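Local coordinates for protein proline dehydrogenase (Bradyrhizobium japonicum USDA 110, PDB 3HAZ) that probably oxidises proline to glutamate in two steps, pairing an FAD-dependent proline dehydrogenase with an NAD-dependent aldehyde dehydrogenase that oxidises glutamate semialdehyde, at residues A557-G562 against A708-T713; V652-S657 against A720-H725; V731-T734 against E738-R741; S742-L747 against V755-E760. One frame throughout, in Å; residues are numbered along the deposited sequence.

Overall arrangement
All four contacts belong to the aldehyde dehydrogenase half and reach the same sheet. Interaction 1 lies farthest toward the surface and is only partly buried: a tyrosine ring on two alanines of a helix, with no cofactor. Interactions 2, 3 and 4 are buried, and each touches NAD. Interaction 2 sets helix 716-724 against strand 641-656, the neighbour of strand 730-734 in interaction 3. Interactions 3 and 4 share helix 737-749, which meets strand 730-734 near its start and strand 757-760 further on; both also border the second subunit. Across the segments the chemistry is apolar throughout, aromatic in interactions 1 and 3, aliphatic in 2 and 4.

Interaction 1. Residues A557-G562 against A708-T713; sequences AAARAG and ALYLVT
Tyr710 carries the strand side of this contact, and Ala558 and Ala559 carry the helix side. The interactions are apolar. The methyl of Ala558 points at the strand and meets the phenol end of the tyrosine, with its CB 3.5 Å from Tyr710 CZ and about as far from the hydroxyl oxygen. One residue on, Ala559 CB touches the near part of the same ring, 4.0 Å from Tyr710 CD1. The ring thus lies along the helix surface, its hydroxyl end at one alanine and its CD1 side at the next, and the approach of both residues to it is oblique. Its reach follows from the first torsion: CG sits anti to the carbonyl carbon (chi1 -64°), which sends the ring off the strand toward helix 549-567.

This is a helix packed on the mixed sheet of an NAD-binding aldehyde dehydrogenase domain, where strand 709-711 pairs with strand 679-683 through backbone bonds of Tyr710 to Val680 and Ala682.

The polar atoms come close without bonding across the contact. Ala559 N lies 3.6 Å from Tyr710 CE1, so the ring packs directly on backbone where the small alanine side chains leave it accessible. Tyr710 OH stands 3.9 Å from Ala558 O, too far for a bond. Ala559 O takes a hydrogen bond with Ser679 OG, which ties the helix to the neighbouring strand.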
# COMPACT_ATOMS: atom_id res chain seq x y z
N ALA A 557 17.58 43.64 28.07
CA ALA A 557 18.97 43.21 28.07
C ALA A 557 19.08 41.78 28.58
O ALA A 557 19.81 40.96 28.00
CB ALA A 557 19.83 44.15 28.92
N ALA A 558 18.36 41.47 29.64
CA ALA A 558 18.37 40.13 30.22
C ALA A 558 17.76 39.09 29.25
O ALA A 558 18.30 38.00 29.08
CB ALA A 558 17.64 40.11 31.55
N ALA A 559 16.65 39.45 28.63
CA ALA A 559 16.03 38.59 27.62
C ALA A 559 17.00 38.38 26.46
O ALA A 559 17.14 37.27 25.96
CB ALA A 559 14.72 39.20 27.13
N ARG A 560 17.67 39.46 26.05
CA ARG A 560 18.64 39.39 24.96
C ARG A 560 19.76 38.39 25.24
O ARG A 560 20.17 37.64 24.35
CB ARG A 560 19.23 40.78 24.69
CG ARG A 560 20.25 40.80 23.56
CD ARG A 560 20.36 42.19 22.96
NE ARG A 560 21.12 42.19 21.71
CZ ARG A 560 22.34 42.71 21.57
NH1 ARG A 560 22.95 42.67 20.39
NH2 ARG A 560 22.94 43.29 22.60
N ALA A 561 20.25 38.38 26.47
CA ALA A 561 21.30 37.44 26.86
C ALA A 561 20.81 35.99 26.84
O ALA A 561 21.57 35.07 26.56
CB ALA A 561 21.85 37.79 28.23
N GLY A 562 19.53 35.80 27.15
CA GLY A 562 18.98 34.46 27.25
C GLY A 562 18.57 33.87 25.92
O GLY A 562 18.28 32.68 25.82
N ALA A 708 14.60 33.32 29.50
CA ALA A 708 13.90 33.37 28.22
C ALA A 708 12.60 34.18 28.28
O ALA A 708 12.03 34.53 27.25
CB ALA A 708 13.62 31.96 27.70
N LEU A 709 12.14 34.47 29.49
CA LEU A 709 10.83 35.10 29.66
C LEU A 709 10.78 36.07 30.85
O LEU A 709 10.96 35.66 31.99
CB LEU A 709 9.75 34.03 29.84
CG LEU A 709 8.33 34.51 30.15
CD1 LEU A 709 7.76 35.34 29.00
CD2 LEU A 709 7.41 33.34 30.47
N TYR A 710 10.51 37.34 30.56
CA TYR A 710 10.40 38.36 31.61
C TYR A 710 9.08 39.11 31.55
O TYR A 710 8.60 39.48 30.48
CB TYR A 710 11.57 39.36 31.52
CG TYR A 710 12.91 38.72 31.78
CD1 TYR A 710 13.56 38.00 30.78
CD2 TYR A 710 13.53 38.83 33.02
CE1 TYR A 710 14.79 37.42 31.01
CE2 TYR A 710 14.77 38.24 33.26
CZ TYR A 710 15.39 37.53 32.25
OH TYR A 710 16.61 36.94 32.47
N LEU A 711 8.49 39.33 32.72
CA LEU A 711 7.28 40.13 32.82
C LEU A 711 7.61 41.55 33.26
O LEU A 711 8.28 41.76 34.27
CB LEU A 711 6.31 39.52 33.83
CG LEU A 711 4.92 40.15 33.82
CD1 LEU A 711 4.13 39.64 32.62
CD2 LEU A 711 4.18 39.85 35.12
N VAL A 712 7.16 42.53 32.48
CA VAL A 712 7.28 43.93 32.85
C VAL A 712 5.89 44.56 32.89
O VAL A 712 5.19 44.58 31.88
CB VAL A 712 8.15 44.70 31.84
CG1 VAL A 712 8.09 46.19 32.13
CG2 VAL A 712 9.58 44.20 31.88
N THR A 713 5.49 45.06 34.06
CA THR A 713 4.18 45.68 34.20
C THR A 713 4.24 47.20 34.14
O THR A 713 5.28 47.80 34.42
CB THR A 713 3.48 45.26 35.50
OG1 THR A 713 4.30 45.64 36.62
CG2 THR A 713 3.23 43.76 35.52

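Interaction 2. Residues V652-S657 against A720-H725; sequences VFVAIS and AALTAH. With NAD (nicotinamide-adenine-dinucleotide), chain D.
Ile656 divides its branches between a helix and the cofactor. Its CD1 meets the methyl of Thr723, 3.6 Å from CG2, and is almost as close to the adenine, 3.7 Å from NAD N3A. The other branch, CG2, turns to the adenosine ribose, 3.4 Å from NAD C4B. Cutting Ile656 back to an alanine would probably leave the Thr723 methyl, the adenine and the ribose without the neighbour they share and open a gap. Two residues earlier Val654 packs more simply: its CG1, anti to the backbone N (chi1 174°), rests on Leu722 CB at 3.8 Å.

Thr723 is held in its rotation by a hydrogen bond from OG1 to Ala720 O, 3.1 Å long and tilted 30° from the carbonyl plane. The same oxygen accepts the helical bond of Ala724 N from the same face. With the hydroxyl so engaged, CG2 is the part offered to the strand.

Just past the strand, Ser657 O accepts a 2.8 Å hydrogen bond from the ribose hydroxyl O3B of NAD, while Lys683 and Glu886 are also hydrogen-bonded to the cofactor. A helix running roughly antiparallel (152°) to a sheet strand whose end receives the adenosine is the arrangement of a Rossmann-type NAD site.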
# COMPACT_ATOMS: atom_id res chain seq x y z
N VAL A 652 14.74 38.87 20.61
CA VAL A 652 13.83 39.19 21.71
C VAL A 652 12.51 39.73 21.19
O VAL A 652 12.46 40.77 20.54
CB VAL A 652 14.41 40.27 22.65
CG1 VAL A 652 13.35 40.69 23.66
CG2 VAL A 652 15.66 39.78 23.35
N PHE A 653 11.42 39.02 21.49
CA PHE A 653 10.10 39.54 21.16
C PHE A 653 9.51 40.29 22.34
O PHE A 653 9.63 39.86 23.49
CB PHE A 653 9.16 38.43 20.72
CG PHE A 653 8.93 38.38 19.23
CD1 PHE A 653 7.81 38.99 18.67
CD2 PHE A 653 9.83 37.74 18.40
CE1 PHE A 653 7.60 38.95 17.30
CE2 PHE A 653 9.62 37.69 17.02
CZ PHE A 653 8.50 38.30 16.48
N VAL A 654 8.90 41.42 22.03
CA VAL A 654 8.07 42.15 22.98
C VAL A 654 6.62 41.73 22.75
O VAL A 654 6.10 41.84 21.64
CB VAL A 654 8.20 43.67 22.76
CG1 VAL A 654 7.23 44.44 23.65
CG2 VAL A 654 9.64 44.10 23.00
N ALA A 655 5.98 41.21 23.80
CA ALA A 655 4.58 40.81 23.73
C ALA A 655 3.72 41.76 24.55
O ALA A 655 3.95 41.95 25.74
CB ALA A 655 4.40 39.38 24.21
N ILE A 656 2.72 42.36 23.90
CA ILE A 656 1.83 43.30 24.56
C ILE A 656 0.39 42.82 24.40
O ILE A 656 -0.07 42.59 23.29
CB ILE A 656 1.98 44.71 23.96
CG1 ILE A 656 3.39 45.26 24.21
CG2 ILE A 656 0.93 45.64 24.52
CD1 ILE A 656 3.71 46.51 23.45
N SER A 657 -0.31 42.67 25.53
CA SER A 657 -1.62 42.03 25.53
C SER A 657 -2.70 42.91 26.16
O SER A 657 -2.39 43.81 26.94
CB SER A 657 -1.52 40.70 26.28
OG SER A 657 -0.93 40.87 27.55
N ALA A 720 5.62 51.42 25.61
CA ALA A 720 6.32 52.22 24.62
C ALA A 720 7.84 52.09 24.75
O ALA A 720 8.55 51.98 23.76
CB ALA A 720 5.91 53.68 24.71
N ALA A 721 8.33 52.11 25.99
CA ALA A 721 9.75 51.95 26.23
C ALA A 721 10.26 50.62 25.66
O ALA A 721 11.34 50.55 25.07
CB ALA A 721 10.05 52.03 27.72
N LEU A 722 9.46 49.57 25.82
CA LEU A 722 9.82 48.25 25.30
C LEU A 722 9.89 48.26 23.78
O LEU A 722 10.86 47.78 23.20
CB LEU A 722 8.83 47.18 25.77
CG LEU A 722 8.76 46.93 27.28
CD1 LEU A 722 7.79 45.80 27.60
CD2 LEU A 722 10.13 46.63 27.84
N THR A 723 8.86 48.79 23.13
CA THR A 723 8.80 48.78 21.67
C THR A 723 9.85 49.69 21.03
O THR A 723 10.22 49.51 19.87
CB THR A 723 7.40 49.15 21.13
OG1 THR A 723 7.05 50.48 21.55
CG2 THR A 723 6.35 48.17 21.64
N ALA A 724 10.32 50.68 21.78
CA ALA A 724 11.29 51.63 21.25
C ALA A 724 12.72 51.12 21.41
O ALA A 724 13.63 51.62 20.75
CB ALA A 724 11.11 53.00 21.90
N HIS A 725 12.92 50.12 22.27
CA HIS A 725 14.25 49.58 22.51
C HIS A 725 14.91 49.08 21.23
O HIS A 725 14.33 48.28 20.49
CB HIS A 725 14.19 48.45 23.54
CG HIS A 725 15.51 48.15 24.18
ND1 HIS A 725 16.54 47.54 23.50
CD2 HIS A 725 15.97 48.37 25.43
CE1 HIS A 725 17.58 47.40 24.30
NE2 HIS A 725 17.26 47.90 25.48
PA NAD D . -5.20 49.16 24.08
O1A NAD D . -4.72 49.73 22.62
O2A NAD D . -5.88 50.22 24.83
O5B NAD D . -3.84 48.65 24.89
C5B NAD D . -3.56 47.26 24.97
C4B NAD D . -2.10 47.01 25.38
O4B NAD D . -1.10 47.90 24.75
C3B NAD D . -1.78 47.21 26.92
O3B NAD D . -1.09 46.22 27.63
C2B NAD D . -1.31 48.66 26.94
O2B NAD D . -0.85 49.23 28.15
C1B NAD D . -0.44 48.66 25.76
N9A NAD D . -0.19 50.03 25.28
C8A NAD D . -0.98 51.12 25.44
N7A NAD D . -0.34 52.22 24.80
C5A NAD D . 0.88 51.76 24.25
C6A NAD D . 1.88 52.40 23.53
N6A NAD D . 1.76 53.82 23.23
N1A NAD D . 2.96 51.70 23.10
C2A NAD D . 3.07 50.35 23.38
N3A NAD D . 2.09 49.72 24.09
C4A NAD D . 0.99 50.42 24.52
O3 NAD D . -6.20 47.82 23.88
PN NAD D . -7.14 47.29 25.16
O1N NAD D . -7.99 48.59 25.78
O2N NAD D . -6.28 46.71 26.20
O5D NAD D . -8.22 46.14 24.64
C5D NAD D . -9.30 46.51 23.80
C4D NAD D . -8.94 46.48 22.30
O4D NAD D . -8.09 45.35 21.85
C3D NAD D . -10.08 46.57 21.20
O3D NAD D . -10.05 47.62 20.26
C2D NAD D . -10.08 45.11 20.69
O2D NAD D . -10.93 44.70 19.64
C1D NAD D . -8.64 44.82 20.66
N1N NAD D . -8.47 43.36 20.66
C2N NAD D . -8.34 42.68 19.43
C3N NAD D . -8.19 41.23 19.43
C7N NAD D . -8.04 40.49 18.09
O7N NAD D . -7.71 39.36 18.09
N7N NAD D . -8.17 41.21 16.84
C4N NAD D . -8.18 40.48 20.71
C5N NAD D . -8.30 41.15 21.92
C6N NAD D . -8.45 42.63 21.94

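Interaction 3. Residues V731-T734 against E738-R741; sequences VVFT and EVAR. With NAD (nicotinamide-adenine-dinucleotide), chain D.
Phe733 and Val739 meet with their side chains at about a right angle, the ring extending from the strand and the valine coming across from the start of the helix. The ring tip does the touching: Phe733 CZ is 3.6 Å from Val739 CG1. From the same side of the ring plane, one atom further round the rim, Ala740 CB lies 3.7 Å from Phe733 CE2. Both methyls come in obliquely to the ring plane, so the phenylalanine leans one side of its ring on two successive helix residues. Its CG stands anti to the backbone N (chi1 170°), which directs the ring toward the helix.

NAD comes to the edge of the ring at CE1. The ribose oxygen O4B approaches near the ring plane, 3.3 Å from Phe733 CE1. Val739 has cofactor on both branches. CG1, which also touches the phenylalanine, packs on the adenine at 3.4 Å from NAD C5A. CG2 lies by the pyrophosphate, 3.2 Å from NAD O1A.

The second shell fixes this valine through its backbone: Val739 N is hydrogen-bonded to Ser736 OG, and the same oxygen is bonded to NAD. The N-terminal turn of helix 737-749 therefore lies close to the pyrophosphate, where its dipole would probably favour the negative charge. Ala740 also packs on Ile754 of the second subunit. Strand 730-734, a short turn and a helix beginning beside the dinucleotide make the first half of a beta-alpha-beta unit of the Rossmann-type domain.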
# COMPACT_ATOMS: atom_id res chain seq x y z
N VAL A 731 7.64 42.54 17.53
CA VAL A 731 6.56 42.88 18.45
C VAL A 731 5.27 42.14 18.08
O VAL A 731 4.82 42.18 16.93
CB VAL A 731 6.31 44.40 18.46
CG1 VAL A 731 5.07 44.74 19.28
CG2 VAL A 731 7.54 45.14 19.00
N VAL A 732 4.70 41.45 19.06
CA VAL A 732 3.39 40.84 18.90
C VAL A 732 2.42 41.60 19.80
O VAL A 732 2.59 41.65 21.02
CB VAL A 732 3.42 39.32 19.21
CG1 VAL A 732 3.99 39.07 20.60
CG2 VAL A 732 2.03 38.69 19.05
N PHE A 733 1.42 42.22 19.18
CA PHE A 733 0.52 43.14 19.87
C PHE A 733 -0.95 42.81 19.65
O PHE A 733 -1.38 42.51 18.53
CB PHE A 733 0.80 44.57 19.41
CG PHE A 733 -0.22 45.57 19.87
CD1 PHE A 733 -0.12 46.16 21.11
CD2 PHE A 733 -1.29 45.91 19.05
CE1 PHE A 733 -1.06 47.08 21.54
CE2 PHE A 733 -2.23 46.83 19.47
CZ PHE A 733 -2.11 47.42 20.71
N THR A 734 -1.74 42.89 20.71
CA THR A 734 -3.18 42.84 20.57
C THR A 734 -3.79 43.96 21.39
O THR A 734 -3.57 44.05 22.60
CB THR A 734 -3.77 41.49 21.02
OG1 THR A 734 -3.23 40.44 20.21
CG2 THR A 734 -5.27 41.51 20.86
N GLU A 738 -5.43 52.19 17.28
CA GLU A 738 -4.68 53.43 17.44
C GLU A 738 -3.30 53.19 18.05
O GLU A 738 -2.30 53.77 17.62
CB GLU A 738 -5.47 54.43 18.29
N VAL A 739 -3.26 52.35 19.08
CA VAL A 739 -1.99 52.03 19.72
C VAL A 739 -1.06 51.26 18.77
O VAL A 739 0.15 51.46 18.77
CB VAL A 739 -2.20 51.28 21.05
CG1 VAL A 739 -0.88 50.70 21.55
CG2 VAL A 739 -2.82 52.21 22.09
N ALA A 740 -1.64 50.39 17.94
CA ALA A 740 -0.84 49.62 16.99
C ALA A 740 -0.09 50.55 16.03
O ALA A 740 1.11 50.36 15.79
CB ALA A 740 -1.71 48.62 16.22
N ARG A 741 -0.77 51.56 15.51
CA ARG A 741 -0.15 52.52 14.60
C ARG A 741 0.99 53.27 15.28
O ARG A 741 2.01 53.56 14.67
CB ARG A 741 -1.18 53.52 14.07
CG ARG A 741 -2.09 52.95 13.00
CD ARG A 741 -2.69 54.07 12.17
NE ARG A 741 -3.63 54.87 12.96
CZ ARG A 741 -4.90 54.55 13.14
NH1 ARG A 741 -5.39 53.45 12.59
NH2 ARG A 741 -5.68 55.33 13.87
PA NAD D . -5.20 49.16 24.08
O1A NAD D . -4.72 49.73 22.62
O2A NAD D . -5.88 50.22 24.83
O5B NAD D . -3.84 48.65 24.89
C5B NAD D . -3.56 47.26 24.97
C4B NAD D . -2.10 47.01 25.38
O4B NAD D . -1.10 47.90 24.75
C3B NAD D . -1.78 47.21 26.92
O3B NAD D . -1.09 46.22 27.63
C2B NAD D . -1.31 48.66 26.94
O2B NAD D . -0.85 49.23 28.15
C1B NAD D . -0.44 48.66 25.76
N9A NAD D . -0.19 50.03 25.28
C8A NAD D . -0.98 51.12 25.44
N7A NAD D . -0.34 52.22 24.80
C5A NAD D . 0.88 51.76 24.25
C6A NAD D . 1.88 52.40 23.53
N6A NAD D . 1.76 53.82 23.23
N1A NAD D . 2.96 51.70 23.10
C2A NAD D . 3.07 50.35 23.38
N3A NAD D . 2.09 49.72 24.09
C4A NAD D . 0.99 50.42 24.52
O3 NAD D . -6.20 47.82 23.88
PN NAD D . -7.14 47.29 25.16
O1N NAD D . -7.99 48.59 25.78
O2N NAD D . -6.28 46.71 26.20
O5D NAD D . -8.22 46.14 24.64
C5D NAD D . -9.30 46.51 23.80
C4D NAD D . -8.94 46.48 22.30
O4D NAD D . -8.09 45.35 21.85
C3D NAD D . -10.08 46.57 21.20
O3D NAD D . -10.05 47.62 20.26
C2D NAD D . -10.08 45.11 20.69
O2D NAD D . -10.93 44.70 19.64
C1D NAD D . -8.64 44.82 20.66
N1N NAD D . -8.47 43.36 20.66
C2N NAD D . -8.34 42.68 19.43
C3N NAD D . -8.19 41.23 19.43
C7N NAD D . -8.04 40.49 18.09
O7N NAD D . -7.71 39.36 18.09
N7N NAD D . -8.17 41.21 16.84
C4N NAD D . -8.18 40.48 20.71
C5N NAD D . -8.30 41.15 21.92
C6N NAD D . -8.45 42.63 21.94

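Interaction 4. Residues S742-L747 against V755-E760; sequences SINRAL and VPLIAE. With NAD (nicotinamide-adenine-dinucleotide), chain D.
Leu757 stands among Ile743, Asn744 and Leu747, one strand residue facing about one turn of the helix that leads to it. Helix and strand here form the return half of a beta-alpha-beta unit, helix 737-749 into strand 757-760, running at 170° to each other with axes 10.0 Å apart. The leucine sends each branch to a different partner. CD2 lies against Asn744 CB at 3.6 Å, and CD1 meets Ile743 CG2 at 4.1 Å, the two side chains crossing at about a right angle. Its CB takes Leu747 CD1. The other methyl of that leucine, CD2, is 3.9 Å from Val755 CG2. Leu757 reaches into this group because its CG is anti to the backbone N (chi1 169°).

Ile743 also faces the cofactor: CG1 is 3.6 Å from the adenine carbon C2A of NAD, on the same side of the base as Val739. A serine in its place would probably leave both the adenine and Leu757 CD1 short of an apolar neighbour and open a gap between them.

Further out, Phe733 and Ile656 touch Ile743, and backbone bonds join Ile758 to Val731 and Phe733. On the outer side of the helix, Arg745 forms a salt bridge with Asp751 of the second subunit. At the far end of the strand, Glu760, a predicted active-site residue, brings its CB to 3.5 Å from the carboxamide nitrogen N7N of NAD.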
# COMPACT_ATOMS: atom_id res chain seq x y z
N SER A 742 0.79 53.59 16.56
CA SER A 742 1.82 54.26 17.34
C SER A 742 3.05 53.37 17.49
O SER A 742 4.19 53.83 17.32
CB SER A 742 1.26 54.64 18.72
OG SER A 742 2.31 54.94 19.62
N ILE A 743 2.82 52.10 17.79
CA ILE A 743 3.91 51.12 17.88
C ILE A 743 4.62 50.99 16.53
O ILE A 743 5.85 51.02 16.46
CB ILE A 743 3.40 49.74 18.32
CG1 ILE A 743 3.14 49.73 19.83
CG2 ILE A 743 4.41 48.66 17.95
CD1 ILE A 743 2.26 48.58 20.29
N ASN A 744 3.83 50.86 15.47
CA ASN A 744 4.38 50.73 14.13
C ASN A 744 5.28 51.91 13.77
O ASN A 744 6.35 51.73 13.19
CB ASN A 744 3.26 50.57 13.10
CG ASN A 744 3.76 50.03 11.78
OD1 ASN A 744 4.72 49.26 11.73
ND2 ASN A 744 3.10 50.43 10.69
N ARG A 745 4.85 53.12 14.13
CA ARG A 745 5.64 54.31 13.86
C ARG A 745 6.94 54.31 14.65
O ARG A 745 7.99 54.64 14.11
CB ARG A 745 4.83 55.58 14.14
CG ARG A 745 3.87 55.94 13.01
CD ARG A 745 2.68 56.76 13.48
NE ARG A 745 1.60 56.70 12.50
CZ ARG A 745 0.37 57.16 12.71
NH1 ARG A 745 -0.55 57.05 11.75
NH2 ARG A 745 0.05 57.71 13.87
N ALA A 746 6.87 53.94 15.93
CA ALA A 746 8.07 53.86 16.75
C ALA A 746 9.07 52.85 16.18
O ALA A 746 10.27 53.09 16.18
CB ALA A 746 7.72 53.52 18.20
N LEU A 747 8.57 51.73 15.67
CA LEU A 747 9.44 50.74 15.04
C LEU A 747 10.07 51.30 13.76
O LEU A 747 11.28 51.22 13.56
CB LEU A 747 8.68 49.44 14.74
CG LEU A 747 8.27 48.60 15.96
CD1 LEU A 747 7.39 47.43 15.55
CD2 LEU A 747 9.50 48.12 16.69
N VAL A 755 11.79 45.16 11.78
CA VAL A 755 11.36 43.95 12.46
C VAL A 755 9.87 43.72 12.21
O VAL A 755 9.16 44.63 11.80
CB VAL A 755 11.65 44.02 13.98
CG1 VAL A 755 13.17 44.18 14.23
CG2 VAL A 755 10.86 45.14 14.63
N PRO A 756 9.40 42.48 12.44
CA PRO A 756 7.99 42.17 12.20
C PRO A 756 7.08 42.78 13.26
O PRO A 756 7.42 42.80 14.44
CB PRO A 756 7.95 40.63 12.31
CG PRO A 756 9.39 40.17 12.25
CD PRO A 756 10.19 41.30 12.81
N LEU A 757 5.93 43.29 12.83
CA LEU A 757 4.88 43.67 13.77
C LEU A 757 3.64 42.84 13.48
O LEU A 757 3.07 42.91 12.39
CB LEU A 757 4.55 45.17 13.66
CG LEU A 757 3.29 45.64 14.40
CD1 LEU A 757 3.35 45.30 15.88
CD2 LEU A 757 3.07 47.15 14.23
N ILE A 758 3.24 42.03 14.45
CA ILE A 758 1.97 41.33 14.38
C ILE A 758 1.00 42.08 15.26
O ILE A 758 1.21 42.17 16.47
CB ILE A 758 2.08 39.88 14.90
CG1 ILE A 758 3.03 39.07 14.02
CG2 ILE A 758 0.71 39.22 14.96
CD1 ILE A 758 3.36 37.71 14.59
N ALA A 759 -0.04 42.65 14.65
CA ALA A 759 -0.95 43.51 15.38
C ALA A 759 -2.40 43.12 15.09
O ALA A 759 -2.87 43.21 13.95
CB ALA A 759 -0.70 44.98 15.04
N GLU A 760 -3.09 42.70 16.13
CA GLU A 760 -4.49 42.32 16.01
C GLU A 760 -5.28 43.37 16.75
O GLU A 760 -5.06 43.62 17.93
CB GLU A 760 -4.71 40.92 16.59
CG GLU A 760 -3.70 39.89 16.07
CD GLU A 760 -3.81 39.65 14.57
OE1 GLU A 760 -4.80 39.01 14.14
OE2 GLU A 760 -2.91 40.09 13.81
PA NAD D . -5.20 49.16 24.08
O1A NAD D . -4.72 49.73 22.62
O2A NAD D . -5.88 50.22 24.83
O5B NAD D . -3.84 48.65 24.89
C5B NAD D . -3.56 47.26 24.97
C4B NAD D . -2.10 47.01 25.38
O4B NAD D . -1.10 47.90 24.75
C3B NAD D . -1.78 47.21 26.92
O3B NAD D . -1.09 46.22 27.63
C2B NAD D . -1.31 48.66 26.94
O2B NAD D . -0.85 49.23 28.15
C1B NAD D . -0.44 48.66 25.76
N9A NAD D . -0.19 50.03 25.28
C8A NAD D . -0.98 51.12 25.44
N7A NAD D . -0.34 52.22 24.80
C5A NAD D . 0.88 51.76 24.25
C6A NAD D . 1.88 52.40 23.53
N6A NAD D . 1.76 53.82 23.23
N1A NAD D . 2.96 51.70 23.10
C2A NAD D . 3.07 50.35 23.38
N3A NAD D . 2.09 49.72 24.09
C4A NAD D . 0.99 50.42 24.52
O3 NAD D . -6.20 47.82 23.88
PN NAD D . -7.14 47.29 25.16
O1N NAD D . -7.99 48.59 25.78
O2N NAD D . -6.28 46.71 26.20
O5D NAD D . -8.22 46.14 24.64
C5D NAD D . -9.30 46.51 23.80
C4D NAD D . -8.94 46.48 22.30
O4D NAD D . -8.09 45.35 21.85
C3D NAD D . -10.08 46.57 21.20
O3D NAD D . -10.05 47.62 20.26
C2D NAD D . -10.08 45.11 20.69
O2D NAD D . -10.93 44.70 19.64
C1D NAD D . -8.64 44.82 20.66
N1N NAD D . -8.47 43.36 20.66
C2N NAD D . -8.34 42.68 19.43
C3N NAD D . -8.19 41.23 19.43
C7N NAD D . -8.04 40.49 18.09
O7N NAD D . -7.71 39.36 18.09
N7N NAD D . -8.17 41.21 16.84
C4N NAD D . -8.18 40.48 20.71
C5N NAD D . -8.30 41.15 21.92
C6N NAD D . -8.45 42.63 21.94